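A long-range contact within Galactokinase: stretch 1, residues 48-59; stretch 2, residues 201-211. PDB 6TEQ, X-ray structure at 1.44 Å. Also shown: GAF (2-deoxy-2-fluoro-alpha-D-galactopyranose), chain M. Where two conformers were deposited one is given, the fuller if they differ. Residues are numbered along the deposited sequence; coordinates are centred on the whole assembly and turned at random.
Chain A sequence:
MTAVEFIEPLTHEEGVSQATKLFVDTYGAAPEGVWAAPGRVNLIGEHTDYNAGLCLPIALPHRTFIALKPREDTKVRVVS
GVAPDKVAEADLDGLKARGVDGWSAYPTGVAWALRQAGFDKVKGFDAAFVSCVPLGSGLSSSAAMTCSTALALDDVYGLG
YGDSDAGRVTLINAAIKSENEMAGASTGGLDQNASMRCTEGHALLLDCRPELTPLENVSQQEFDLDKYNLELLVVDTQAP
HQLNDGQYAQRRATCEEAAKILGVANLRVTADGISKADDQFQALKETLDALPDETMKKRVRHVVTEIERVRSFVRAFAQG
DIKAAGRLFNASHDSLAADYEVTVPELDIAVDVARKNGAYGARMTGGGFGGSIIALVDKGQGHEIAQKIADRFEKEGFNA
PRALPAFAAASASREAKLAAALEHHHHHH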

# COMPACT_ATOMS: atom_id res chain seq x y z
N THR A 48 2.26 -4.38 10.60
CA THR A 48 3.02 -3.71 11.64
C THR A 48 2.70 -2.22 11.68
O THR A 48 2.91 -1.60 12.72
N ASP A 49 2.21 -1.63 10.59
CA ASP A 49 2.00 -0.17 10.58
C ASP A 49 1.07 0.30 11.71
O ASP A 49 1.42 1.28 12.42
N TYR A 50 -0.08 -0.33 11.85
CA TYR A 50 -1.09 0.11 12.83
C TYR A 50 -0.67 -0.36 14.23
O TYR A 50 -1.33 0.02 15.19
N ASN A 51 0.44 -1.10 14.34
CA ASN A 51 1.08 -1.47 15.64
C ASN A 51 2.30 -0.57 15.94
O ASN A 51 3.09 -0.96 16.82
N ALA A 52 2.48 0.54 15.23
CA ALA A 52 3.59 1.50 15.43
C ALA A 52 4.93 0.82 15.08
O ALA A 52 5.98 1.15 15.66
N GLY A 53 4.91 -0.14 14.15
CA GLY A 53 6.10 -0.92 13.81
C GLY A 53 6.88 -0.31 12.68
O GLY A 53 6.79 0.88 12.42
N LEU A 54 7.69 -1.16 12.10
CA LEU A 54 8.55 -0.83 10.95
C LEU A 54 7.95 -1.46 9.71
O LEU A 54 7.41 -2.58 9.78
N CYS A 55 8.12 -0.76 8.57
CA CYS A 55 7.69 -1.23 7.24
C CYS A 55 8.77 -0.91 6.23
O CYS A 55 9.66 -0.09 6.54
N LEU A 56 8.67 -1.52 5.06
CA LEU A 56 9.65 -1.30 3.98
C LEU A 56 9.00 -1.39 2.62
O LEU A 56 9.27 -2.34 1.88
N PRO A 57 8.16 -0.39 2.27
CA PRO A 57 7.58 -0.39 0.93
C PRO A 57 8.45 0.30 -0.12
O PRO A 57 9.36 1.04 0.17
N ILE A 58 8.15 -0.10 -1.36
CA ILE A 58 8.58 0.62 -2.59
C ILE A 58 7.33 1.09 -3.30
O ILE A 58 6.24 0.45 -3.17
N ALA A 59 7.50 2.15 -4.06
CA ALA A 59 6.43 2.63 -4.94
C ALA A 59 6.58 1.88 -6.26
O ALA A 59 7.71 1.79 -6.83
N GLY A 201 14.61 3.90 -6.92
CA GLY A 201 15.77 3.09 -6.52
C GLY A 201 15.92 2.85 -5.02
O GLY A 201 16.99 2.35 -4.63
N HIS A 202 14.94 3.22 -4.20
CA HIS A 202 15.01 3.07 -2.74
C HIS A 202 13.72 2.48 -2.20
O HIS A 202 12.65 2.72 -2.79
N ALA A 203 13.85 1.77 -1.07
CA ALA A 203 12.74 1.37 -0.22
C ALA A 203 12.63 2.37 0.93
O ALA A 203 13.66 2.91 1.34
N LEU A 204 11.43 2.55 1.41
CA LEU A 204 11.15 3.50 2.45
C LEU A 204 11.12 2.79 3.81
O LEU A 204 10.16 2.00 4.13
N LEU A 205 12.20 2.84 4.60
CA LEU A 205 12.14 2.22 5.97
C LEU A 205 11.34 3.19 6.86
O LEU A 205 11.83 4.27 7.23
N LEU A 206 10.08 2.83 7.05
CA LEU A 206 9.06 3.69 7.67
C LEU A 206 8.88 3.21 9.10
O LEU A 206 8.58 2.04 9.36
N ASP A 207 9.06 4.14 10.03
CA ASP A 207 8.86 3.89 11.44
C ASP A 207 7.55 4.50 11.85
O ASP A 207 7.43 5.72 11.76
N CYS A 208 6.59 3.65 12.22
CA CYS A 208 5.20 4.09 12.41
C CYS A 208 4.91 4.57 13.84
O CYS A 208 3.72 4.76 14.13
N ARG A 209 5.96 4.76 14.68
CA ARG A 209 5.64 5.30 16.02
C ARG A 209 5.01 6.67 15.85
O ARG A 209 5.53 7.51 15.14
N PRO A 210 3.85 6.93 16.46
CA PRO A 210 3.05 8.10 16.12
C PRO A 210 3.66 9.40 16.65
O PRO A 210 3.19 10.46 16.16
N GLU A 211 4.64 9.32 17.57
CA GLU A 211 5.20 10.56 18.17
C GLU A 211 6.34 11.13 17.29
O GLU A 211 6.82 12.22 17.59

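Residues 202-207 run as a strand against stretch 1, and side chains alternate between the two sheet faces, Leu54 and Asp207 on one, Cys55 and Leu206 on the other, while backbone hydrogen bonds hold the register. At the start of the strand, the CA-to-CB bond of His202 (chi1 m) points away from stretch 1; its backbone makes the contact instead, with His202 O 3.8 Å from Ile58 CG2; water 1 lies 3.0 Å from His202 O and 2.9 Å from Ala59 N, bridging the strands where no direct bond forms. Two neighbours close on the Ala203 methyl: Leu56 CD1 lies 3.7 Å from Ala203 CB, and Ile58 CG2 3.8 Å from the same atom. Leu204 (t, p) rests on the proline ring, with Leu204 CB 4.2 Å from Pro57 CG, while Leu204 N donates to Pro57 O at 2.8 Å.

Leu205 (t, p) begins away from stretch 1, yet its end comes nearer, placing Leu205 CD1 4.4 Å from Leu54 CB; Leu56 CD1, carried by a t, p side chain, also approaches Leu205 CB at 3.9 Å. Leu206 (t, p) shares a sheet face with Cys55, and Leu206 CB sits 4.4 Å from Cys55 CB beside the paired bonds Cys55 N to Leu206 O (2.9 Å) and Leu206 N to Cys55 O (3.0 Å).

On the other face, Asp207 (chi1 t) packs its CG 3.8 Å from CD2 of Leu54 (m, t). Its carboxylate is engaged by its own stretch, through a salt bridge from Arg209 NH2 to Asp207 OD2 at 2.8 Å. Cys208 (m) points toward stretch 1: Cys208 SG lies 3.9 Å from Cys55 SG, too far for a disulfide, and 3.8 Å from Asp49 CB. The end of Asp49 (p) leads away to the bound sugar, where Asp49 OD2 is 2.6 Å from GAF O3. Finally, Ala52 CB meets Arg209 CG at 4.2 Å and Pro210 CD at 4.0 Å.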

# COMPACT_ATOMS: atom_id res chain seq x y z
CB THR A 48 4.52 -3.87 11.38
OG1 THR A 48 4.86 -3.41 10.09
CG2 THR A 48 4.97 -5.30 11.50
CB ASP A 49 1.60 0.32 9.22
CG ASP A 49 0.32 -0.17 8.59
OD1 ASP A 49 -0.18 -1.19 9.05
OD2 ASP A 49 -0.15 0.53 7.65
CB TYR A 50 -2.48 -0.41 12.44
CG TYR A 50 -2.61 -1.90 12.16
CD1 TYR A 50 -2.63 -2.80 13.24
CD2 TYR A 50 -2.73 -2.38 10.86
CE1 TYR A 50 -2.71 -4.17 13.02
CE2 TYR A 50 -2.89 -3.74 10.61
CZ TYR A 50 -2.86 -4.63 11.70
OH TYR A 50 -3.02 -5.96 11.46
CB ASN A 51 1.47 -2.94 15.59
CG ASN A 51 0.27 -3.85 15.63
OD1 ASN A 51 -0.55 -3.70 16.54
ND2 ASN A 51 0.14 -4.75 14.63
CB ALA A 52 3.60 2.05 16.86
CB LEU A 54 9.97 -1.38 11.10
CG LEU A 54 10.70 -0.84 12.32
CD1 LEU A 54 12.05 -1.52 12.46
CD2 LEU A 54 10.89 0.67 12.22
CB CYS A 55 6.36 -0.62 6.81
SG CYS A 55 5.10 -0.58 8.12
CB LEU A 56 10.80 -2.29 4.16
CG LEU A 56 12.04 -1.97 3.35
CD1 LEU A 56 12.72 -0.70 3.86
CD2 LEU A 56 13.01 -3.13 3.41
CB PRO A 57 6.30 0.43 1.12
CG PRO A 57 6.65 1.44 2.22
CD PRO A 57 7.53 0.61 3.19
CB ILE A 58 9.45 -0.26 -3.49
CG1 ILE A 58 8.73 -1.50 -3.97
CG2 ILE A 58 10.75 -0.58 -2.78
CD1 ILE A 58 9.38 -2.21 -5.10
CB ALA A 59 6.55 4.10 -5.14
CB HIS A 202 15.26 4.44 -2.10
CG HIS A 202 16.57 5.01 -2.45
ND1 HIS A 202 16.81 5.57 -3.68
CD2 HIS A 202 17.71 5.07 -1.74
CE1 HIS A 202 18.07 6.01 -3.69
NE2 HIS A 202 18.66 5.69 -2.52
CB ALA A 203 12.99 -0.07 0.21
CB LEU A 204 9.81 4.14 2.15
CG LEU A 204 9.44 5.26 3.12
CD1 LEU A 204 10.21 6.51 2.77
CD2 LEU A 204 7.95 5.55 3.07
CB LEU A 205 13.56 2.01 6.49
CG LEU A 205 13.64 1.48 7.90
CD1 LEU A 205 12.86 0.20 8.11
CD2 LEU A 205 15.09 1.34 8.29
CB LEU A 206 7.80 3.58 6.83
CG LEU A 206 6.58 4.24 7.46
CD1 LEU A 206 6.74 5.74 7.41
CD2 LEU A 206 5.33 3.82 6.72
CB ASP A 207 10.08 4.42 12.19
CG ASP A 207 10.08 4.08 13.67
OD1 ASP A 207 8.99 3.93 14.26
OD2 ASP A 207 11.23 3.95 14.22
CB CYS A 208 4.27 2.97 12.00
SG CYS A 208 4.44 2.66 10.21
CB ARG A 209 6.88 5.31 16.89
CG ARG A 209 7.28 3.91 17.35
CD ARG A 209 8.62 4.01 18.04
NE ARG A 209 9.72 4.41 17.20
CZ ARG A 209 10.88 4.93 17.61
NH1 ARG A 209 11.09 5.26 18.85
NH2 ARG A 209 11.79 5.20 16.71
CB PRO A 210 1.66 7.83 16.74
CG PRO A 210 1.89 6.83 17.78
CD PRO A 210 3.10 6.01 17.33
CB GLU A 211 5.70 10.33 19.60
CG GLU A 211 6.92 9.46 19.69
CD GLU A 211 6.69 7.94 19.72
OE1 GLU A 211 5.55 7.41 19.43
OE2 GLU A 211 7.67 7.25 20.06
C1 GAF M . -3.34 -3.01 4.14
C2 GAF M . -3.40 -1.66 4.81
F2 GAF M . -3.95 -0.77 3.95
C3 GAF M . -2.02 -1.18 5.23
O3 GAF M . -2.15 -0.08 6.07
C4 GAF M . -1.27 -2.28 6.04
O4 GAF M . -1.81 -2.51 7.33
C5 GAF M . -1.27 -3.54 5.24
O5 GAF M . -2.59 -3.93 4.96
C6 GAF M . -0.58 -4.70 5.93
O6 GAF M . 0.81 -4.42 6.15
O1 GAF M . -2.72 -2.75 2.90
O HOH W 1 10.15 3.32 -4.39